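Local coordinates for R.Ecl18kI (Enterobacter cloacae, PDB 2GB7), which cleaves double-stranded DNA as a type II restriction endonuclease, recognising 5'-CCNGG-3', cutting before the first C and flipping nucleotides out of the helix, at the interface of chains A and B. Residues are numbered along the deposited sequence; one frame, centred on the assembly and turned at random. Chains: chain A/B, R.Ecl18kI.

Contact 1: the interface of chains A and B. Residues chain A 94, 98, 105; chain B 76-77, 80, 97.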
ATOM      1  N   ILE A  94     -28.052  -3.166  22.439  1.00 25.95           N
ATOM      2  CA  ILE A  94     -26.673  -3.244  21.942  1.00 26.98           C
ATOM      3  C   ILE A  94     -26.511  -4.357  20.907  1.00 26.64           C
ATOM      4  O   ILE A  94     -25.994  -4.111  19.823  1.00 28.06           O
ATOM      5  CB  ILE A  94     -25.614  -3.360  23.061  1.00 27.05           C
ATOM      6  CG1 ILE A  94     -25.647  -2.087  23.915  1.00 28.95           C
ATOM      7  CG2 ILE A  94     -24.224  -3.632  22.463  1.00 26.15           C
ATOM      8  CD1 ILE A  94     -24.777  -2.117  25.150  1.00 32.73           C
ATOM      9  N   THR A  98     -25.228  -3.997  17.128  1.00 26.79           N
ATOM     10  CA  THR A  98     -24.112  -4.756  16.564  1.00 25.99           C
ATOM     11  C   THR A  98     -24.533  -5.649  15.394  1.00 26.33           C
ATOM     12  O   THR A  98     -23.687  -6.127  14.675  1.00 26.51           O
ATOM     13  CB  THR A  98     -23.354  -5.640  17.614  1.00 26.07           C
ATOM     14  OG1 THR A  98     -24.199  -6.717  18.085  1.00 25.38           O
ATOM     15  CG2 THR A  98     -22.887  -4.807  18.802  1.00 25.44           C
ATOM     16  N   ILE A 105     -20.550   0.795  10.991  1.00 26.17           N
ATOM     17  CA  ILE A 105     -19.427   0.767  11.958  1.00 26.20           C
ATOM     18  C   ILE A 105     -18.082   0.453  11.310  1.00 26.03           C
ATOM     19  O   ILE A 105     -17.082   1.192  11.446  1.00 26.65           O
ATOM     20  CB  ILE A 105     -19.705  -0.243  13.106  1.00 25.80           C
ATOM     21  CG1 ILE A 105     -21.018   0.089  13.833  1.00 27.13           C
ATOM     22  CG2 ILE A 105     -18.538  -0.285  14.079  1.00 27.44           C
ATOM     23  CD1 ILE A 105     -21.408  -0.918  14.912  1.00 28.41           C
TER
ATOM     24  N   LEU B  76     -18.021  -8.529  18.210  1.00 17.10           N
ATOM     25  CA  LEU B  76     -18.506  -7.415  19.017  1.00 17.56           C
ATOM     26  C   LEU B  76     -19.280  -7.887  20.241  1.00 18.10           C
ATOM     27  O   LEU B  76     -19.318  -7.209  21.267  1.00 18.14           O
ATOM     28  CB  LEU B  76     -19.386  -6.488  18.178  1.00 17.77           C
ATOM     29  CG  LEU B  76     -18.672  -5.596  17.161  1.00 18.51           C
ATOM     30  CD1 LEU B  76     -19.678  -4.836  16.279  1.00 20.71           C
ATOM     31  CD2 LEU B  76     -17.724  -4.625  17.858  1.00 18.50           C
ATOM     32  N   SER B  77     -19.900  -9.052  20.157  1.00 18.53           N
ATOM     33  CA  SER B  77     -20.756  -9.454  21.279  1.00 19.83           C
ATOM     34  C   SER B  77     -19.934  -9.913  22.514  1.00 20.21           C
ATOM     35  O   SER B  77     -20.434  -9.930  23.652  1.00 18.63           O
ATOM     36  CB  SER B  77     -21.811 -10.443  20.789  1.00 21.14           C
ATOM     37  OG  SER B  77     -22.478  -9.882  19.660  1.00 23.50           O
ATOM     38  N   ILE B  80     -19.943  -6.957  25.055  1.00 23.62           N
ATOM     39  CA  ILE B  80     -21.174  -6.572  25.743  1.00 23.66           C
ATOM     40  C   ILE B  80     -21.097  -6.991  27.211  1.00 24.60           C
ATOM     41  O   ILE B  80     -20.776  -8.140  27.528  1.00 24.78           O
ATOM     42  CB  ILE B  80     -22.443  -7.144  25.080  1.00 23.89           C
ATOM     43  CG1 ILE B  80     -22.523  -6.735  23.616  1.00 22.26           C
ATOM     44  CG2 ILE B  80     -23.683  -6.598  25.780  1.00 20.28           C
ATOM     45  CD1 ILE B  80     -23.667  -7.397  22.861  1.00 24.66           C
ATOM     46  N   PHE B  97     -21.909   1.858  24.891  1.00 19.31           N
ATOM     47  CA  PHE B  97     -21.169   0.964  24.012  1.00 19.38           C
ATOM     48  C   PHE B  97     -20.292   1.760  23.058  1.00 19.36           C
ATOM     49  O   PHE B  97     -19.106   1.445  22.892  1.00 19.77           O
ATOM     50  CB  PHE B  97     -22.140   0.085  23.242  1.00 19.58           C
ATOM     51  CG  PHE B  97     -21.487  -1.037  22.513  1.00 18.64           C
ATOM     52  CD1 PHE B  97     -21.077  -2.178  23.197  1.00 19.38           C
ATOM     53  CD2 PHE B  97     -21.305  -0.970  21.137  1.00 19.84           C
ATOM     54  CE1 PHE B  97     -20.481  -3.240  22.508  1.00 20.37           C
ATOM     55  CE2 PHE B  97     -20.697  -2.014  20.445  1.00 19.26           C
ATOM     56  CZ  PHE B  97     -20.294  -3.158  21.134  1.00 18.45           C
TER
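A:Ile94 and A:Thr98, one turn apart on helix 90-100 of chain A, pack against B:Phe97 of the matching helix in chain B, a helical dimer contact in this type II restriction endonuclease of the EcoRII C-terminal family. The aromatic contact is of the CH-pi kind. CG2 of A:Ile94, the short branch, lies over one face of the B:Phe97 ring, 3.7 Å from its centroid and displaced toward the rim, where it is 3.5 Å from CD1. This branch is anti to the backbone N while CG1 stands beside that N (chi1 -64°), a division that lets CD1 at the end of the longer arm settle near CB of B:Phe97, at 3.9 Å. The ring's far end meets A:Thr98, whose methyl CG2 is 3.9 Å from CZ of B:Phe97, the two side chains crossing at about a right angle. Purely aliphatic contacts flank the ring. B:Ile80, in a loop, slides antiparallel past A:Ile94, its CG1 3.7 Å from the same CG2 methyl. On the other flank B:Leu76, in helix 49-77, sets its CB 3.9 Å from CG2 of A:Thr98, so the threonine methyl touches both leucine and ring. Beyond it, CD1 of A:Ile105 points toward CD1 of B:Leu76 at a looser 4.5 Å.

Contact 2: the interface of chains A and B. Residues chain A 80, 82, 85, 97; chain B 91, 94-95.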
ATOM      1  N   ILE A  80     -27.828   5.780  16.109  1.00 28.83           N
ATOM      2  CA  ILE A  80     -28.719   5.335  17.181  1.00 29.01           C
ATOM      3  C   ILE A  80     -30.159   5.806  16.931  1.00 29.91           C
ATOM      4  O   ILE A  80     -30.438   7.013  16.817  1.00 30.24           O
ATOM      5  CB  ILE A  80     -28.248   5.751  18.604  1.00 29.19           C
ATOM      6  CG1 ILE A  80     -26.709   5.658  18.733  1.00 28.76           C
ATOM      7  CG2 ILE A  80     -29.002   4.905  19.670  1.00 28.07           C
ATOM      8  CD1 ILE A  80     -26.218   6.109  20.152  1.00 31.15           C
ATOM      9  N   GLU A  82     -33.744   5.970  18.270  1.00 30.24           N
ATOM     10  CA  GLU A  82     -34.521   6.000  19.495  1.00 30.62           C
ATOM     11  C   GLU A  82     -35.816   5.218  19.340  1.00 30.29           C
ATOM     12  O   GLU A  82     -36.158   4.419  20.209  1.00 30.99           O
ATOM     13  CB  GLU A  82     -34.822   7.444  19.925  1.00 30.24           C
ATOM     14  CG  GLU A  82     -33.608   8.216  20.438  1.00 30.87           C
ATOM     15  N   ILE A  85     -35.445   1.322  19.147  1.00 29.91           N
ATOM     16  CA  ILE A  85     -34.894   0.660  20.327  1.00 29.77           C
ATOM     17  C   ILE A  85     -35.691   0.902  21.592  1.00 29.92           C
ATOM     18  O   ILE A  85     -35.407   0.281  22.618  1.00 30.53           O
ATOM     19  CB  ILE A  85     -33.414   1.065  20.562  1.00 29.61           C
ATOM     20  CG1 ILE A  85     -33.333   2.539  21.014  1.00 30.53           C
ATOM     21  CG2 ILE A  85     -32.612   0.772  19.313  1.00 29.93           C
ATOM     22  CD1 ILE A  85     -31.933   3.042  21.316  1.00 33.39           C
ATOM     23  N   PHE A  97     -27.913  -3.166  17.759  1.00 27.56           N
ATOM     24  CA  PHE A  97     -26.939  -2.242  17.171  1.00 27.08           C
ATOM     25  C   PHE A  97     -25.751  -2.939  16.505  1.00 26.76           C
ATOM     26  O   PHE A  97     -25.304  -2.513  15.442  1.00 27.55           O
ATOM     27  CB  PHE A  97     -26.449  -1.255  18.229  1.00 27.22           C
ATOM     28  CG  PHE A  97     -25.678  -0.090  17.669  1.00 26.39           C
ATOM     29  CD1 PHE A  97     -26.346   1.011  17.133  1.00 28.27           C
ATOM     30  CD2 PHE A  97     -24.297  -0.052  17.752  1.00 25.46           C
ATOM     31  CE1 PHE A  97     -25.626   2.107  16.631  1.00 27.25           C
ATOM     32  CE2 PHE A  97     -23.567   1.040  17.245  1.00 26.74           C
ATOM     33  CZ  PHE A  97     -24.253   2.129  16.704  1.00 25.08           C
TER
ATOM     34  N   TYR B  91     -31.191   3.412  24.864  1.00 20.87           N
ATOM     35  CA  TYR B  91     -30.446   4.488  24.209  1.00 21.11           C
ATOM     36  C   TYR B  91     -29.104   4.754  24.892  1.00 20.98           C
ATOM     37  O   TYR B  91     -28.073   4.877  24.222  1.00 20.35           O
ATOM     38  CB  TYR B  91     -31.269   5.782  24.127  1.00 21.55           C
ATOM     39  CG  TYR B  91     -30.510   6.888  23.432  1.00 23.23           C
ATOM     40  CD1 TYR B  91     -30.548   7.012  22.046  1.00 23.54           C
ATOM     41  CD2 TYR B  91     -29.729   7.798  24.158  1.00 24.94           C
ATOM     42  CE1 TYR B  91     -29.840   8.010  21.394  1.00 25.07           C
ATOM     43  CE2 TYR B  91     -29.005   8.798  23.509  1.00 26.22           C
ATOM     44  CZ  TYR B  91     -29.074   8.895  22.129  1.00 25.61           C
ATOM     45  OH  TYR B  91     -28.372   9.875  21.470  1.00 29.04           O
ATOM     46  N   ILE B  94     -26.532   1.761  24.263  1.00 18.15           N
ATOM     47  CA  ILE B  94     -25.812   1.911  23.001  1.00 18.60           C
ATOM     48  C   ILE B  94     -24.804   3.051  23.091  1.00 18.69           C
ATOM     49  O   ILE B  94     -23.632   2.879  22.735  1.00 18.23           O
ATOM     50  CB  ILE B  94     -26.774   2.134  21.813  1.00 18.83           C
ATOM     51  CG1 ILE B  94     -27.616   0.877  21.584  1.00 19.24           C
ATOM     52  CG2 ILE B  94     -25.988   2.515  20.543  1.00 17.24           C
ATOM     53  CD1 ILE B  94     -28.975   1.145  20.977  1.00 19.04           C
ATOM     54  N   ARG B  95     -25.247   4.204  23.592  1.00 18.80           N
ATOM     55  CA  ARG B  95     -24.366   5.357  23.730  1.00 19.24           C
ATOM     56  C   ARG B  95     -23.088   4.974  24.467  1.00 18.96           C
ATOM     57  O   ARG B  95     -21.989   5.318  24.039  1.00 18.16           O
ATOM     58  CB  ARG B  95     -25.086   6.507  24.448  1.00 20.40           C
ATOM     59  CG  ARG B  95     -25.323   7.739  23.575  1.00 22.16           C
ATOM     60  CD  ARG B  95     -24.012   8.343  23.119  1.00 26.65           C
ATOM     61  NE  ARG B  95     -23.976   9.791  23.304  1.00 27.48           N
ATOM     62  CZ  ARG B  95     -23.280  10.630  22.538  1.00 28.91           C
ATOM     63  NH1 ARG B  95     -23.313  11.933  22.808  1.00 28.42           N
ATOM     64  NH2 ARG B  95     -22.575  10.179  21.500  1.00 26.64           N
TER
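The loop at A:Ile80, the short helix 82-85 and helix 90-100 of chain A receive one face of helix 90-100 of chain B. B:Ile94 is the centre of the patch and sends its two branches to different partners. Its CG2 methyl sits over the middle of the A:Phe97 ring, 3.8 Å from the centroid, a CH-pi contact; A:Phe97 turns this face to it with CG anti to the backbone N (chi1 -168°). The same methyl is 3.6 Å from CD1 of A:Ile80, whose side chain runs past B:Ile94 in the opposite direction, so that CG2 is caught between ring and isoleucine. The longer branch goes the other way: CD1 of B:Ile94 meets CD1 of A:Ile85 tip to tip at 3.5 Å. That A:Ile85 methyl also touches the backbone of B:Tyr91, 3.6 Å from its CA. The B:Tyr91 side chain crosses that of A:Ile80 at about a right angle, its CD1 3.5 Å from CG2 of A:Ile80. CG of A:Glu82, the last side-chain atom modelled there, is 3.7 Å from CD1 of B:Tyr91. At the margin, the aliphatic CG of B:Arg95 rests 3.9 Å from CD1 of A:Ile80. This interlocking of branched side chains gives the two subunits an apolar grip on each other, likely helping to hold together the dimer that embraces the DNA.

Contact 3: the interface of chains A and B. Residues chain A 69, 73, 76; chain B 95, 98-99, 102.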
ATOM      1  N   LYS A  69     -10.902   9.841  18.814  1.00 33.40           N
ATOM      2  CA  LYS A  69     -11.788   9.055  19.674  1.00 33.55           C
ATOM      3  C   LYS A  69     -13.153   9.709  19.814  1.00 32.93           C
ATOM      4  O   LYS A  69     -14.182   9.027  19.765  1.00 33.13           O
ATOM      5  CB  LYS A  69     -11.179   8.845  21.066  1.00 34.15           C
ATOM      6  CG  LYS A  69     -10.550   7.460  21.261  1.00 35.11           C
ATOM      7  CD  LYS A  69     -10.800   7.023  22.705  1.00 34.70           C
ATOM      8  CE  LYS A  69     -10.299   5.620  23.006  1.00 35.80           C
ATOM      9  NZ  LYS A  69     -10.353   5.357  24.477  1.00 39.17           N
ATOM     10  N   THR A  73     -17.160   8.580  18.179  1.00 29.57           N
ATOM     11  CA  THR A  73     -18.345   8.455  18.976  1.00 28.91           C
ATOM     12  C   THR A  73     -19.443   9.359  18.417  1.00 29.11           C
ATOM     13  O   THR A  73     -20.592   8.945  18.337  1.00 29.78           O
ATOM     14  CB  THR A  73     -17.994   8.707  20.447  1.00 29.01           C
ATOM     15  OG1 THR A  73     -17.063   7.690  20.862  1.00 28.53           O
ATOM     16  CG2 THR A  73     -19.244   8.645  21.300  1.00 28.33           C
ATOM     17  N   LEU A  76     -20.964   7.676  15.226  1.00 28.28           N
ATOM     18  CA  LEU A  76     -21.834   6.538  15.616  1.00 28.74           C
ATOM     19  C   LEU A  76     -23.187   6.977  16.184  1.00 29.10           C
ATOM     20  O   LEU A  76     -24.193   6.270  16.053  1.00 29.72           O
ATOM     21  CB  LEU A  76     -21.120   5.620  16.607  1.00 29.01           C
ATOM     22  CG  LEU A  76     -19.915   4.801  16.132  1.00 29.58           C
ATOM     23  CD1 LEU A  76     -19.203   4.130  17.302  1.00 28.81           C
ATOM     24  CD2 LEU A  76     -20.243   3.763  15.006  1.00 31.73           C
TER
ATOM     25  N   ARG B  95     -25.247   4.204  23.592  1.00 18.80           N
ATOM     26  CA  ARG B  95     -24.366   5.357  23.730  1.00 19.24           C
ATOM     27  C   ARG B  95     -23.088   4.974  24.467  1.00 18.96           C
ATOM     28  O   ARG B  95     -21.989   5.318  24.039  1.00 18.16           O
ATOM     29  CB  ARG B  95     -25.086   6.507  24.448  1.00 20.40           C
ATOM     30  CG  ARG B  95     -25.323   7.739  23.575  1.00 22.16           C
ATOM     31  CD  ARG B  95     -24.012   8.343  23.119  1.00 26.65           C
ATOM     32  NE  ARG B  95     -23.976   9.791  23.304  1.00 27.48           N
ATOM     33  CZ  ARG B  95     -23.280  10.630  22.538  1.00 28.91           C
ATOM     34  NH1 ARG B  95     -23.313  11.933  22.808  1.00 28.42           N
ATOM     35  NH2 ARG B  95     -22.575  10.179  21.500  1.00 26.64           N
ATOM     36  N   THR B  98     -20.863   2.781  22.417  1.00 19.44           N
ATOM     37  CA  THR B  98     -20.107   3.593  21.454  1.00 19.70           C
ATOM     38  C   THR B  98     -18.981   4.388  22.121  1.00 20.97           C
ATOM     39  O   THR B  98     -18.049   4.844  21.438  1.00 21.59           O
ATOM     40  CB  THR B  98     -21.008   4.566  20.647  1.00 19.25           C
ATOM     41  OG1 THR B  98     -21.665   5.475  21.546  1.00 18.80           O
ATOM     42  CG2 THR B  98     -22.065   3.810  19.832  1.00 18.98           C
ATOM     43  N   MET B  99     -19.069   4.546  23.442  1.00 22.08           N
ATOM     44  CA  MET B  99     -18.077   5.321  24.202  1.00 22.71           C
ATOM     45  C   MET B  99     -16.997   4.492  24.906  1.00 22.32           C
ATOM     46  O   MET B  99     -15.851   4.939  25.007  1.00 21.70           O
ATOM     47  CB  MET B  99     -18.762   6.246  25.217  1.00 23.63           C
ATOM     48  CG  MET B  99     -19.755   7.238  24.607  1.00 25.72           C
ATOM     49  SD  MET B  99     -20.064   8.651  25.674  1.00 30.03           S
ATOM     50  CE  MET B  99     -18.347   9.223  25.795  1.00 30.32           C
ATOM     51  N   PRO B 102     -13.946   2.176  22.064  1.00 24.80           N
ATOM     52  CA  PRO B 102     -13.609   2.690  20.741  1.00 25.15           C
ATOM     53  C   PRO B 102     -12.386   2.020  20.172  1.00 24.73           C
ATOM     54  O   PRO B 102     -12.333   1.794  18.954  1.00 24.05           O
ATOM     55  CB  PRO B 102     -13.297   4.176  20.998  1.00 25.78           C
ATOM     56  CG  PRO B 102     -13.752   4.471  22.339  1.00 25.69           C
ATOM     57  CD  PRO B 102     -13.667   3.188  23.093  1.00 25.94           C
TER
HETATM   58  O   HOH W   1     -22.481   7.544  20.011  1.00 45.73           O
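A:Thr73, on helix 65-77, donates from its side-chain hydroxyl OG1 to the carbonyl O of B:Thr98, at 3.1 Å, near the end of helix 90-100 in this EcoRII C-terminal family endonuclease. The hydroxyl approaches from above the carbonyl plane, 40° out of it. The threonine's other branch, CG2, crosses to the B:Met99 side chain, 3.6 Å from its CG. Setting OG1 beside the backbone N and CG2 anti to it (chi1 -62°) allows A:Thr73 to make both the polar and the apolar contact. One helical turn away on either side, the aliphatic arms take over. CE of A:Lys69 lies 3.7 Å from CG of B:Pro102, the lysine chain crossing the pyrrolidine ring at about a right angle. A:Leu76 slides past B:Thr98 in the opposite sense, its CB 3.8 Å from the threonine CG2.

Water 1 forms the next layer and ties three groups together. It hydrogen-bonds to the backbone O of A:Thr73 and to the hydroxyl OG1 of B:Thr98, at 2.7 Å from the latter. B:Arg95 adds its guanidinium NH2, 3.0 Å from the water, which lies at the edge of the group and in its plane. Behind this, B:Thr98 OG1 donates to the backbone O of B:Arg95 at 2.5 Å, within its own helix. With OG1 between backbone N and carbonyl carbon (chi1 61°), the hydroxyl reaches that carbonyl and CG2 is turned toward A:Leu76; the bond probably steadies this rotation.

The centres of contacts 1, 2 and 3 are each about 11 Å from the other two, forming a compact triangle within one two-fold symmetric interface. Helix 90-100 of chain B runs through all three, and the same helix of chain A enters contacts 1 and 2. B:Arg95 physically joins contacts 2 and 3, its aliphatic stem serving the former and its guanidinium the latter. Contacts 1 and 2 pair the isoleucine at position 94 of either chain with the phenylalanine at 97 of the other, an exchange around the symmetry axis. Such reciprocity may fix how the two subunits sit against each other.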